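5-formyl-3-hydroxy-2-methylpyridine 4-carboxylate 5-dehydrogenase (Mesorhizobium japonicum MAFF 303099, PDB 4OM8) catalyses the NAD+-dependent oxidation of 5-formyl-3-hydroxy-2-methylpyridine-4-carboxylate in vitamin B6 degradation, and can also reduce the same aldehyde with NADH to 4-pyridoxate. Local coordinates at residues Leu195-Glu203 / Leu252-Val262. Sequence-based numbering, arbitrary orientation.
Sequences LREAVDLVE and LSNRDDVAPMV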
loop_
_atom_site.group_PDB
_atom_site.type_symbol
_atom_site.label_atom_id
_atom_site.label_comp_id
_atom_site.label_asym_id
_atom_site.label_seq_id
_atom_site.Cartn_x
_atom_site.Cartn_y
_atom_site.Cartn_z
ATOM N N LEU A 195 -6.247 -0.420 7.533
ATOM C CA LEU A 195 -7.627 0.061 7.536
ATOM C C LEU A 195 -8.070 0.525 8.913
ATOM O O LEU A 195 -8.782 1.519 9.026
ATOM C CB LEU A 195 -8.575 -1.038 7.040
ATOM C CG LEU A 195 -8.443 -1.365 5.551
ATOM C CD1 LEU A 195 -9.303 -2.560 5.200
ATOM C CD2 LEU A 195 -8.848 -0.162 4.693
ATOM N N ARG A 196 -7.657 -0.189 9.960
ATOM C CA ARG A 196 -8.068 0.201 11.307
ATOM C C ARG A 196 -7.634 1.636 11.616
ATOM O O ARG A 196 -8.417 2.446 12.136
ATOM C CB ARG A 196 -7.499 -0.768 12.345
ATOM C CG ARG A 196 -7.897 -0.409 13.788
ATOM C CD ARG A 196 -7.507 -1.503 14.751
ATOM N NE ARG A 196 -6.070 -1.729 14.795
ATOM C CZ ARG A 196 -5.458 -2.409 15.761
ATOM N NH1 ARG A 196 -6.177 -2.907 16.763
ATOM N NH2 ARG A 196 -4.134 -2.578 15.735
ATOM N N GLU A 197 -6.403 1.972 11.246
ATOM C CA GLU A 197 -5.907 3.331 11.499
ATOM C C GLU A 197 -6.555 4.348 10.559
ATOM O O GLU A 197 -6.946 5.435 10.987
ATOM C CB GLU A 197 -4.379 3.374 11.366
ATOM C CG GLU A 197 -3.751 4.721 11.730
ATOM C CD GLU A 197 -3.974 5.118 13.175
ATOM O OE1 GLU A 197 -4.068 6.331 13.440
ATOM O OE2 GLU A 197 -4.058 4.239 14.061
ATOM N N ALA A 198 -6.690 3.984 9.282
ATOM C CA ALA A 198 -7.299 4.898 8.316
ATOM C C ALA A 198 -8.739 5.229 8.706
ATOM O O ALA A 198 -9.144 6.389 8.680
ATOM C CB ALA A 198 -7.254 4.305 6.916
ATOM N N VAL A 199 -9.502 4.206 9.077
ATOM C CA VAL A 199 -10.885 4.418 9.481
ATOM C C VAL A 199 -10.929 5.300 10.737
ATOM O O VAL A 199 -11.754 6.207 10.832
ATOM C CB VAL A 199 -11.592 3.076 9.728
ATOM C CG1 VAL A 199 -12.904 3.270 10.527
ATOM C CG2 VAL A 199 -11.854 2.381 8.384
ATOM N N ASP A 200 -10.028 5.049 11.689
ATOM C CA ASP A 200 -10.007 5.847 12.917
ATOM C C ASP A 200 -9.760 7.326 12.618
ATOM O O ASP A 200 -10.419 8.208 13.174
ATOM C CB ASP A 200 -8.948 5.327 13.895
ATOM C CG ASP A 200 -9.166 5.860 15.302
ATOM O OD1 ASP A 200 -10.283 5.670 15.841
ATOM O OD2 ASP A 200 -8.243 6.486 15.861
ATOM N N LEU A 201 -8.853 7.605 11.691
ATOM C CA LEU A 201 -8.521 8.987 11.397
ATOM C C LEU A 201 -9.674 9.716 10.709
ATOM O O LEU A 201 -9.919 10.908 10.973
ATOM C CB LEU A 201 -7.254 9.044 10.542
ATOM C CG LEU A 201 -5.996 8.589 11.295
ATOM C CD1 LEU A 201 -4.843 8.362 10.338
ATOM C CD2 LEU A 201 -5.601 9.599 12.351
ATOM N N VAL A 202 -10.387 9.019 9.827
ATOM C CA VAL A 202 -11.546 9.603 9.156
ATOM C C VAL A 202 -12.645 9.827 10.187
ATOM O O VAL A 202 -13.227 10.906 10.280
ATOM C CB VAL A 202 -12.041 8.706 8.019
ATOM C CG1 VAL A 202 -13.414 9.164 7.517
ATOM C CG2 VAL A 202 -11.008 8.683 6.883
ATOM N N GLU A 203 -12.882 8.805 10.995
ATOM C CA GLU A 203 -13.942 8.825 11.999
ATOM C C GLU A 203 -13.803 9.964 13.002
ATOM O O GLU A 203 -14.805 10.580 13.382
ATOM C CB GLU A 203 -13.946 7.477 12.711
ATOM C CG GLU A 203 -14.933 7.296 13.802
ATOM C CD GLU A 203 -14.941 5.857 14.245
ATOM O OE1 GLU A 203 -14.094 5.481 15.074
ATOM O OE2 GLU A 203 -15.761 5.098 13.718
ATOM N N LEU A 252 -0.910 4.922 18.128
ATOM C CA LEU A 252 -1.794 4.349 17.108
ATOM C C LEU A 252 -3.106 3.819 17.693
ATOM O O LEU A 252 -3.163 3.438 18.868
ATOM C CB LEU A 252 -1.074 3.216 16.385
ATOM C CG LEU A 252 0.141 3.640 15.562
ATOM C CD1 LEU A 252 0.811 2.409 14.971
ATOM C CD2 LEU A 252 -0.272 4.632 14.470
ATOM N N SER A 253 -4.161 3.790 16.880
ATOM C CA SER A 253 -5.395 3.139 17.310
ATOM C C SER A 253 -5.161 1.659 17.597
ATOM O O SER A 253 -4.481 0.963 16.844
ATOM C CB SER A 253 -6.487 3.289 16.250
ATOM O OG SER A 253 -7.633 2.520 16.588
ATOM N N ASN A 254 -5.744 1.184 18.693
ATOM C CA ASN A 254 -5.700 -0.228 19.032
ATOM C C ASN A 254 -7.107 -0.801 19.115
ATOM O O ASN A 254 -7.353 -1.745 19.883
ATOM C CB ASN A 254 -4.961 -0.446 20.351
ATOM C CG ASN A 254 -3.515 -0.002 20.279
ATOM O OD1 ASN A 254 -2.853 -0.173 19.257
ATOM N ND2 ASN A 254 -3.017 0.581 21.370
ATOM N N ARG A 255 -8.015 -0.246 18.307
ATOM C CA ARG A 255 -9.433 -0.617 18.369
ATOM C C ARG A 255 -9.632 -2.132 18.317
ATOM O O ARG A 255 -9.005 -2.831 17.519
ATOM C CB ARG A 255 -10.226 0.051 17.239
ATOM C CG ARG A 255 -11.699 -0.383 17.234
ATOM C CD ARG A 255 -12.593 0.482 16.352
ATOM N NE ARG A 255 -12.708 1.860 16.828
ATOM C CZ ARG A 255 -13.533 2.262 17.793
ATOM N NH1 ARG A 255 -14.324 1.395 18.432
ATOM N NH2 ARG A 255 -13.559 3.544 18.137
ATOM N N ASP A 256 -10.500 -2.628 19.195
ATOM C CA ASP A 256 -10.714 -4.060 19.368
ATOM C C ASP A 256 -12.017 -4.577 18.765
ATOM O O ASP A 256 -12.326 -5.757 18.902
ATOM C CB ASP A 256 -10.697 -4.405 20.869
ATOM C CG ASP A 256 -11.727 -3.609 21.673
ATOM O OD1 ASP A 256 -12.669 -3.036 21.093
ATOM O OD2 ASP A 256 -11.593 -3.547 22.917
ATOM N N ASP A 257 -12.782 -3.699 18.120
ATOM C CA ASP A 257 -14.145 -4.035 17.683
ATOM C C ASP A 257 -14.495 -3.248 16.426
ATOM O O ASP A 257 -13.599 -2.708 15.778
ATOM C CB ASP A 257 -15.160 -3.747 18.799
ATOM C CG ASP A 257 -15.133 -2.299 19.265
ATOM O OD1 ASP A 257 -14.445 -1.469 18.643
ATOM O OD2 ASP A 257 -15.819 -1.981 20.262
ATOM N N VAL A 258 -15.781 -3.167 16.082
ATOM C CA VAL A 258 -16.181 -2.457 14.869
ATOM C C VAL A 258 -16.225 -0.957 15.147
ATOM O O VAL A 258 -16.736 -0.522 16.177
ATOM C CB VAL A 258 -17.551 -2.936 14.340
ATOM C CG1 VAL A 258 -17.881 -2.258 13.007
ATOM C CG2 VAL A 258 -17.548 -4.429 14.171
ATOM N N ALA A 259 -15.653 -0.173 14.239
ATOM C CA ALA A 259 -15.648 1.280 14.367
ATOM C C ALA A 259 -17.061 1.833 14.291
ATOM O O ALA A 259 -17.865 1.375 13.473
ATOM C CB ALA A 259 -14.786 1.900 13.278
ATOM N N PRO A 260 -17.378 2.819 15.145
ATOM C CA PRO A 260 -18.710 3.435 15.127
ATOM C C PRO A 260 -19.185 3.898 13.745
ATOM O O PRO A 260 -20.361 3.705 13.419
ATOM C CB PRO A 260 -18.542 4.629 16.062
ATOM C CG PRO A 260 -17.534 4.153 17.065
ATOM C CD PRO A 260 -16.574 3.261 16.299
ATOM N N MET A 261 -18.295 4.483 12.950
ATOM C CA MET A 261 -18.667 4.970 11.628
ATOM C C MET A 261 -19.076 3.810 10.719
ATOM O O MET A 261 -19.981 3.937 9.896
ATOM C CB MET A 261 -17.509 5.753 11.005
ATOM C CG MET A 261 -17.739 6.185 9.568
ATOM S SD MET A 261 -16.353 7.146 8.905
ATOM C CE MET A 261 -14.984 6.018 9.046
ATOM N N VAL A 262 -18.413 2.671 10.875
ATOM C CA VAL A 262 -18.764 1.498 10.077
ATOM C C VAL A 262 -20.124 0.938 10.522
ATOM O O VAL A 262 -20.931 0.531 9.681
ATOM C CB VAL A 262 -17.661 0.408 10.176
ATOM C CG1 VAL A 262 -18.096 -0.917 9.542
ATOM C CG2 VAL A 262 -16.388 0.902 9.512
HETATM O O HOH W 1 -3.534 1.554 14.346
HETATM O O HOH W 2 -11.982 3.808 14.826
#
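Glu203 reaches from the last turn of helix 187-203 to the start of helix 260-267, where its OE2 takes Met261 N almost along the C-O axis (2.7 Å, N-H...O 169°). CG stands anti to the backbone N (chi1 178°) and the chain runs on extended, bringing the carboxylate against Pro260 CD and Ala259 CB. Lying at this helix N-terminus, the carboxylate is probably stabilised in its charged form. Glu203 OE1 makes a long salt bridge to Arg255 NH2 (3.7 Å) from well out of the guanidinium plane, a direct link of charge only; water 2 donates to OE1 and Asp200 OD1 and accepts from Arg255 NE. Arg255 NH1 makes a salt bridge to Asp257 OD1 (2.9 Å), close to the guanidinium plane, while Pro260 CD lies over one face, toward its rim. Met261 slides past Glu203 and bends at chi3 (60°), turning CE back to Val199 CG1 (3.8 Å); SD rests on Val202 CG1. Val199 CG1 also packs on Ala259 CB (3.6 Å). The syn lone pair of Glu197 OE2 accepts Ser253 N (2.9 Å); water 1 donates to both OE2 and Ser253 O. Arg196 NH1 gives an in-plane bond to Arg255 O (2.9 Å), with Ser253 O and Asn254 CA over one face, toward its rim. The guanidinium also bonds Asn254 OD1 and Ser253 O of the second subunit, and Glu197 OE1 pairs with Arg189 there. Ser253 OG accepts Arg255 N (3.3 Å), an ST turn in the loop joining helices 238-251 and 260-267 of the helical C-terminal domain of the 3-hydroxyacyl-CoA dehydrogenase family.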